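Local coordinates for 1,3-alpha-isomaltosidase (Kribbella flavida DSM 17836, PDB 5X3I), which hydrolyses the alpha-1,3-glucosidic linkages of the cyclic tetrasaccharide cyclobis-(1->6)-alpha-nigerosyl, releasing isomaltose in the intracellular breakdown of this starch-derived sugar, at residues R447-W452 against A501-D506. The protein carries 1 engineered substitution. Numbering follows the deposited sequence.
Sequences RTRDWW and ARAFGD. With SO4 (sulfate ion), chain I.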
ATOM      1  N   ARG A 447      -2.067  22.035  11.241  1.00 17.51           N
ATOM      2  CA  ARG A 447      -1.690  23.270  10.555  1.00 14.97           C
ATOM      3  C   ARG A 447      -1.038  22.981   9.205  1.00 16.93           C
ATOM      4  O   ARG A 447      -1.248  23.709   8.245  1.00 15.57           O
ATOM      5  CB  ARG A 447      -0.766  24.149  11.418  1.00 17.60           C
ATOM      6  CG  ARG A 447       0.628  23.586  11.716  1.00 19.39           C
ATOM      7  CD  ARG A 447       1.457  24.550  12.563  1.00 19.56           C
ATOM      8  NE  ARG A 447       1.964  25.685  11.798  1.00 20.06           N
ATOM      9  CZ  ARG A 447       3.144  25.715  11.191  1.00 16.23           C
ATOM     10  NH1 ARG A 447       3.516  26.786  10.517  1.00 21.06           N
ATOM     11  NH2 ARG A 447       3.961  24.679  11.261  1.00 20.76           N
ATOM     12  N   THR A 448      -0.243  21.922   9.129  1.00 17.25           N
ATOM     13  CA  THR A 448       0.405  21.590   7.874  1.00 14.88           C
ATOM     14  C   THR A 448      -0.529  20.823   6.931  1.00 14.39           C
ATOM     15  O   THR A 448      -0.464  21.016   5.727  1.00 17.08           O
ATOM     16  CB  THR A 448       1.694  20.820   8.123  1.00 14.95           C
ATOM     17  OG1 THR A 448       2.587  21.663   8.853  1.00 18.78           O
ATOM     18  CG2 THR A 448       2.360  20.428   6.821  1.00 13.41           C
ATOM     19  N   ARG A 449      -1.393  19.965   7.467  1.00 14.08           N
ATOM     20  CA  ARG A 449      -2.433  19.368   6.644  1.00 15.07           C
ATOM     21  C   ARG A 449      -3.243  20.496   5.975  1.00 15.01           C
ATOM     22  O   ARG A 449      -3.464  20.449   4.775  1.00 17.25           O
ATOM     23  CB  ARG A 449      -3.346  18.432   7.451  1.00 13.97           C
ATOM     24  CG  ARG A 449      -2.657  17.119   7.906  1.00 12.65           C
ATOM     25  CD  ARG A 449      -3.636  16.052   8.354  1.00 13.70           C
ATOM     26  NE  ARG A 449      -4.395  16.423   9.545  1.00 16.72           N
ATOM     27  CZ  ARG A 449      -4.019  16.171  10.797  1.00 15.47           C
ATOM     28  NH1 ARG A 449      -2.862  15.548  11.043  1.00 12.94           N
ATOM     29  NH2 ARG A 449      -4.794  16.555  11.806  1.00 16.27           N
ATOM     30  N   ASP A 450      -3.605  21.518   6.748  1.00 13.63           N
ATOM     31  CA  ASP A 450      -4.285  22.711   6.222  1.00 16.65           C
ATOM     32  C   ASP A 450      -3.486  23.392   5.112  1.00 15.50           C
ATOM     33  O   ASP A 450      -4.008  23.626   4.030  1.00 14.43           O
ATOM     34  CB  ASP A 450      -4.546  23.744   7.324  1.00 13.53           C
ATOM     35  CG  ASP A 450      -5.608  23.307   8.311  1.00 19.34           C
ATOM     36  OD1 ASP A 450      -6.240  22.258   8.126  1.00 18.61           O
ATOM     37  OD2 ASP A 450      -5.811  24.041   9.285  1.00 21.03           O
ATOM     38  N   TRP A 451      -2.233  23.725   5.414  1.00 14.10           N
ATOM     39  CA  TRP A 451      -1.366  24.441   4.480  1.00 13.89           C
ATOM     40  C   TRP A 451      -1.162  23.684   3.173  1.00 13.15           C
ATOM     41  O   TRP A 451      -1.288  24.251   2.097  1.00 12.27           O
ATOM     42  CB  TRP A 451      -0.008  24.725   5.129  1.00 14.00           C
ATOM     43  CG  TRP A 451       0.877  25.614   4.310  1.00 13.79           C
ATOM     44  CD1 TRP A 451       0.835  26.975   4.248  1.00 14.55           C
ATOM     45  CD2 TRP A 451       1.938  25.207   3.447  1.00 11.93           C
ATOM     46  NE1 TRP A 451       1.800  27.439   3.399  1.00 13.36           N
ATOM     47  CE2 TRP A 451       2.492  26.375   2.890  1.00 14.67           C
ATOM     48  CE3 TRP A 451       2.474  23.971   3.087  1.00 12.45           C
ATOM     49  CZ2 TRP A 451       3.553  26.342   2.001  1.00 15.18           C
ATOM     50  CZ3 TRP A 451       3.533  23.941   2.201  1.00 14.26           C
ATOM     51  CH2 TRP A 451       4.063  25.117   1.671  1.00 14.84           C
ATOM     52  N   TRP A 452      -0.851  22.399   3.278  1.00 11.72           N
ATOM     53  CA  TRP A 452      -0.618  21.560   2.105  1.00 13.76           C
ATOM     54  C   TRP A 452      -1.868  21.425   1.219  1.00 11.68           C
ATOM     55  O   TRP A 452      -1.807  21.637   0.014  1.00  9.94           O
ATOM     56  CB  TRP A 452      -0.150  20.166   2.532  1.00 12.06           C
ATOM     57  CG  TRP A 452       0.252  19.268   1.397  1.00 10.11           C
ATOM     58  CD1 TRP A 452      -0.429  18.197   0.924  1.00  9.64           C
ATOM     59  CD2 TRP A 452       1.448  19.357   0.621  1.00  8.96           C
ATOM     60  NE1 TRP A 452       0.265  17.610  -0.108  1.00 12.84           N
ATOM     61  CE2 TRP A 452       1.419  18.312  -0.314  1.00 10.90           C
ATOM     62  CE3 TRP A 452       2.540  20.222   0.627  1.00 13.85           C
ATOM     63  CZ2 TRP A 452       2.447  18.103  -1.238  1.00 14.56           C
ATOM     64  CZ3 TRP A 452       3.555  20.023  -0.303  1.00 14.84           C
ATOM     65  CH2 TRP A 452       3.500  18.970  -1.217  1.00 13.06           C
ATOM     66  N   ALA A 501      -3.769  10.153   3.615  1.00 13.59           N
ATOM     67  CA  ALA A 501      -5.141   9.873   3.223  1.00 14.46           C
ATOM     68  C   ALA A 501      -6.148  10.774   3.942  1.00 13.48           C
ATOM     69  O   ALA A 501      -7.026  11.381   3.313  1.00 13.44           O
ATOM     70  CB  ALA A 501      -5.466   8.411   3.487  1.00 15.58           C
ATOM     71  N   ARG A 502      -6.017  10.838   5.258  1.00 12.52           N
ATOM     72  CA  ARG A 502      -6.886  11.631   6.110  1.00 10.33           C
ATOM     73  C   ARG A 502      -6.877  13.107   5.693  1.00 13.07           C
ATOM     74  O   ARG A 502      -7.920  13.756   5.674  1.00 12.63           O
ATOM     75  CB  ARG A 502      -6.457  11.478   7.579  1.00 11.62           C
ATOM     76  CG  ARG A 502      -7.257  12.282   8.596  1.00 13.77           C
ATOM     77  CD  ARG A 502      -6.543  13.573   8.980  1.00 13.75           C
ATOM     78  NE  ARG A 502      -7.291  14.341   9.964  1.00 15.86           N
ATOM     79  CZ  ARG A 502      -7.146  14.236  11.280  1.00 18.25           C
ATOM     80  NH1 ARG A 502      -7.884  14.989  12.085  1.00 20.06           N
ATOM     81  NH2 ARG A 502      -6.269  13.388  11.795  1.00 17.23           N
ATOM     82  N   ALA A 503      -5.696  13.629   5.374  1.00 14.53           N
ATOM     83  CA  ALA A 503      -5.574  15.031   4.996  1.00 12.95           C
ATOM     84  C   ALA A 503      -6.428  15.342   3.763  1.00 10.52           C
ATOM     85  O   ALA A 503      -7.131  16.331   3.738  1.00 11.80           O
ATOM     86  CB  ALA A 503      -4.137  15.399   4.744  1.00 11.94           C
ATOM     87  N   PHE A 504      -6.370  14.497   2.744  1.00 12.70           N
ATOM     88  CA  PHE A 504      -7.152  14.793   1.552  1.00 12.29           C
ATOM     89  C   PHE A 504      -8.624  14.399   1.720  1.00 11.61           C
ATOM     90  O   PHE A 504      -9.508  15.046   1.143  1.00 12.18           O
ATOM     91  CB  PHE A 504      -6.491  14.163   0.329  1.00 12.54           C
ATOM     92  CG  PHE A 504      -5.302  14.965  -0.141  1.00 15.06           C
ATOM     93  CD1 PHE A 504      -5.464  16.016  -1.033  1.00 14.33           C
ATOM     94  CD2 PHE A 504      -4.039  14.738   0.387  1.00 10.93           C
ATOM     95  CE1 PHE A 504      -4.386  16.802  -1.421  1.00 11.87           C
ATOM     96  CE2 PHE A 504      -2.963  15.529  -0.004  1.00 11.68           C
ATOM     97  CZ  PHE A 504      -3.140  16.550  -0.916  1.00 10.61           C
ATOM     98  N   GLY A 505      -8.894  13.407   2.562  1.00 10.84           N
ATOM     99  CA  GLY A 505     -10.260  13.134   2.982  1.00 10.08           C
ATOM    100  C   GLY A 505     -10.897  14.387   3.572  1.00 13.33           C
ATOM    101  O   GLY A 505     -12.010  14.771   3.197  1.00 14.88           O
ATOM    102  N   ASP A 506     -10.168  15.043   4.466  1.00 11.72           N
ATOM    103  CA  ASP A 506     -10.646  16.244   5.142  1.00 12.63           C
ATOM    104  C   ASP A 506     -10.827  17.438   4.197  1.00 12.61           C
ATOM    105  O   ASP A 506     -11.755  18.213   4.371  1.00 12.99           O
ATOM    106  CB  ASP A 506      -9.704  16.638   6.281  1.00 12.34           C
ATOM    107  CG  ASP A 506      -9.946  15.827   7.553  1.00 14.73           C
ATOM    108  OD1 ASP A 506     -10.903  15.027   7.587  1.00 15.04           O
ATOM    109  OD2 ASP A 506      -9.191  16.013   8.516  1.00 16.97           O
TER
HETATM  110  S   SO4 I 807      -6.844  13.737  15.493  1.00 62.07           S
HETATM  111  O1  SO4 I 807      -8.024  13.129  14.890  1.00 51.82           O
HETATM  112  O2  SO4 I 807      -6.735  15.132  15.080  1.00 40.48           O
HETATM  113  O3  SO4 I 807      -6.940  13.658  16.947  1.00 67.80           O
HETATM  114  O4  SO4 I 807      -5.667  13.003  15.058  1.00 43.29           O
HETATM  115  O   HOH W   1      -6.763  17.328   8.186  1.00 14.45           O
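Asp506 OD2 is gripped twice: Arg502 NE donates to it at 2.9 Å, from above the carboxylate plane, and a water also donates to it while accepting from Arg449 NE. That water ties together two helices on the outside of the family 31 TIM barrel, 446-454 and 496-510, which flank barrel strand 467-470 in the sequence. The axes of segments 447-452 and 501-506 pass 9.8 Å apart with a crossing angle of -60°. The guanidinium of Arg449 lies flat on that of Arg502, planes 17° apart, with Arg449 NH2 3.3 Å above Arg502 CZ. Anions sit at the edge of the Arg502 group and probably balance the paired charges: Asp506 OD2 in the plane of the guanidinium, and a sulfate, probably from the crystallisation liquor, whose O2 accepts from Arg502 NH1 at 3.2 Å. Arg449 NH1 bonds to Leu443 O and NH2 to Gln446 OE1. The Arg502 chain leaves with CG anti to its N and then bends at chi2, which carries the guanidinium over to Arg449. A leucine in its place would probably cost Asp506 OD2 its charged mate and uncover the stacked face of Arg449. Below the arginines the helices meet through carbon, Ala503 CB resting 3.7 Å from Arg449 CD. Deeper still, Trp452 and Phe504 meet rim to rim with planes at 88°, Phe504 CZ touching Trp452 CD1 at 3.7 Å.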